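Local coordinates for CELL WALL surface anchor family protein (Streptococcus pneumoniae, PDB 3ZGH) that binds keratin 10 through this basic MSCRAMM-type domain, probably to attach the pneumococcus to host cells, at residues P174-T179 against N185-G190. Sequence-based numbering, arbitrary orientation.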
# COMPACT_ATOMS: atom_id res chain seq x y z
N PRO A 174 -6.55 0.85 1.73
CA PRO A 174 -5.88 -0.13 0.86
C PRO A 174 -6.74 -0.54 -0.31
O PRO A 174 -7.96 -0.44 -0.26
CB PRO A 174 -5.62 -1.32 1.79
CG PRO A 174 -6.69 -1.21 2.82
CD PRO A 174 -6.88 0.29 3.05
N TYR A 175 -6.09 -1.03 -1.35
CA TYR A 175 -6.77 -1.39 -2.57
C TYR A 175 -5.99 -2.51 -3.25
O TYR A 175 -4.77 -2.49 -3.30
CB TYR A 175 -6.86 -0.17 -3.49
CG TYR A 175 -7.53 -0.46 -4.83
CD1 TYR A 175 -8.88 -0.24 -5.02
CD2 TYR A 175 -6.79 -0.96 -5.88
CE1 TYR A 175 -9.49 -0.52 -6.28
CE2 TYR A 175 -7.37 -1.24 -7.11
CZ TYR A 175 -8.71 -1.02 -7.31
OH TYR A 175 -9.23 -1.31 -8.57
N ALA A 176 -6.72 -3.49 -3.77
CA ALA A 176 -6.12 -4.49 -4.63
C ALA A 176 -7.22 -4.95 -5.55
O ALA A 176 -8.36 -5.11 -5.12
CB ALA A 176 -5.59 -5.64 -3.81
N ALA A 177 -6.91 -5.11 -6.83
CA ALA A 177 -7.90 -5.56 -7.79
C ALA A 177 -7.20 -6.27 -8.93
O ALA A 177 -6.06 -5.93 -9.27
CB ALA A 177 -8.69 -4.39 -8.32
N ARG A 178 -7.89 -7.22 -9.58
CA ARG A 178 -7.31 -7.85 -10.74
C ARG A 178 -7.37 -6.82 -11.84
O ARG A 178 -8.28 -5.97 -11.85
CB ARG A 178 -8.04 -9.13 -11.10
CG ARG A 178 -9.53 -8.97 -11.41
CD ARG A 178 -10.12 -10.34 -11.74
NE ARG A 178 -11.57 -10.39 -11.58
CZ ARG A 178 -12.45 -10.42 -12.57
NH1 ARG A 178 -12.07 -10.40 -13.85
NH2 ARG A 178 -13.74 -10.46 -12.28
N THR A 179 -6.42 -6.89 -12.78
CA THR A 179 -6.20 -5.78 -13.70
C THR A 179 -7.34 -5.59 -14.70
O THR A 179 -7.52 -4.50 -15.21
CB THR A 179 -4.87 -5.92 -14.46
OG1 THR A 179 -4.82 -7.21 -15.06
CG2 THR A 179 -3.69 -5.78 -13.50
N ASN A 185 -12.54 -3.88 -5.44
CA ASN A 185 -11.45 -3.85 -4.47
C ASN A 185 -11.54 -5.06 -3.56
O ASN A 185 -12.55 -5.24 -2.86
CB ASN A 185 -11.54 -2.56 -3.64
CG ASN A 185 -10.43 -2.44 -2.64
OD1 ASN A 185 -9.55 -3.30 -2.55
ND2 ASN A 185 -10.45 -1.34 -1.90
N TYR A 186 -10.50 -5.88 -3.56
CA TYR A 186 -10.44 -7.08 -2.73
C TYR A 186 -10.46 -6.81 -1.20
O TYR A 186 -10.82 -7.69 -0.42
CB TYR A 186 -9.18 -7.87 -3.09
CG TYR A 186 -9.22 -8.53 -4.48
CD1 TYR A 186 -10.42 -8.77 -5.13
CD2 TYR A 186 -8.04 -8.92 -5.12
CE1 TYR A 186 -10.45 -9.38 -6.36
CE2 TYR A 186 -8.06 -9.55 -6.35
CZ TYR A 186 -9.26 -9.77 -6.97
OH TYR A 186 -9.30 -10.40 -8.21
N PHE A 187 -10.06 -5.60 -0.79
CA PHE A 187 -10.14 -5.19 0.61
C PHE A 187 -11.48 -4.52 0.96
O PHE A 187 -11.68 -4.07 2.09
CB PHE A 187 -9.01 -4.21 0.93
CG PHE A 187 -7.66 -4.80 0.76
CD1 PHE A 187 -7.24 -5.83 1.60
CD2 PHE A 187 -6.81 -4.34 -0.24
CE1 PHE A 187 -5.98 -6.40 1.45
CE2 PHE A 187 -5.55 -4.89 -0.38
CZ PHE A 187 -5.13 -5.93 0.44
N ASN A 188 -12.34 -4.40 -0.04
CA ASN A 188 -13.70 -3.84 0.08
C ASN A 188 -13.87 -2.65 1.02
O ASN A 188 -14.78 -2.66 1.86
CB ASN A 188 -14.68 -4.92 0.49
CG ASN A 188 -16.13 -4.54 0.17
OD1 ASN A 188 -16.38 -3.53 -0.50
ND2 ASN A 188 -17.08 -5.34 0.65
N GLY A 189 -13.02 -1.63 0.86
CA GLY A 189 -13.07 -0.40 1.63
C GLY A 189 -12.98 -0.54 3.15
O GLY A 189 -13.13 0.45 3.86
N GLY A 190 -12.70 -1.75 3.63
CA GLY A 190 -12.85 -2.08 5.05
C GLY A 190 -11.75 -1.66 6.01
O GLY A 190 -11.93 -0.76 6.83
O HOH W 1 -12.43 -9.49 -9.32
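An Asx turn at N185, set on a type I beta turn that runs from N185 to N188, docks against the extended chain 174-178. The N185 side-chain amide makes two of the three hydrogen bonds between the segments. Its CG lies anti to the backbone N (chi1 -179°), which lays the amide along the backbone of 174-176. ND2 donates to P174 O at 3.1 Å, within the carbonyl plane and on a lone pair. OD1 takes two N-H groups, A176 N at 3.1 Å and F187 N at 2.9 Å. These reach it from opposite faces of the amide plane, neither on a lone pair. The F187 bond closes the Asx turn and the A176 bond ties that turn to segment 174-179. Together the three bonds should fix the rotation of the amide. Beside them, Y186 N donates almost straight to A176 O at 2.8 Å. Y175 CD1 packs on N185 CG at 3.6 Å, with ring and amide planes 40° apart.

Apolar groups fill in around this polar centre. The rim of the F187 ring reaches the other segment: its CE2 meets A176 CB at 3.5 Å. P174 CB makes an off-centre CH-pi contact with the same ring. A177 CA sits over one face of the Y186 ring, near the rim. Y186 OH touches R178 CB at 3.4 Å and is hydrogen-bonded to Y84 OH. A water accepts from R178 NE and bonds weakly to Y186 OH; R178 NH1 forms a salt bridge with D180.

The contact is largely buried. A176, Y186 and F187 pack on I45 of strand 43-53, and F187 meets Y47 edge-to-face. A177 pairs with Y87 of strand 85-87, and strand 177-178 is an outer strand of the small three-stranded sheet, while Y186 bonds through its backbone to V37 of strand 28-38 in the large sheet.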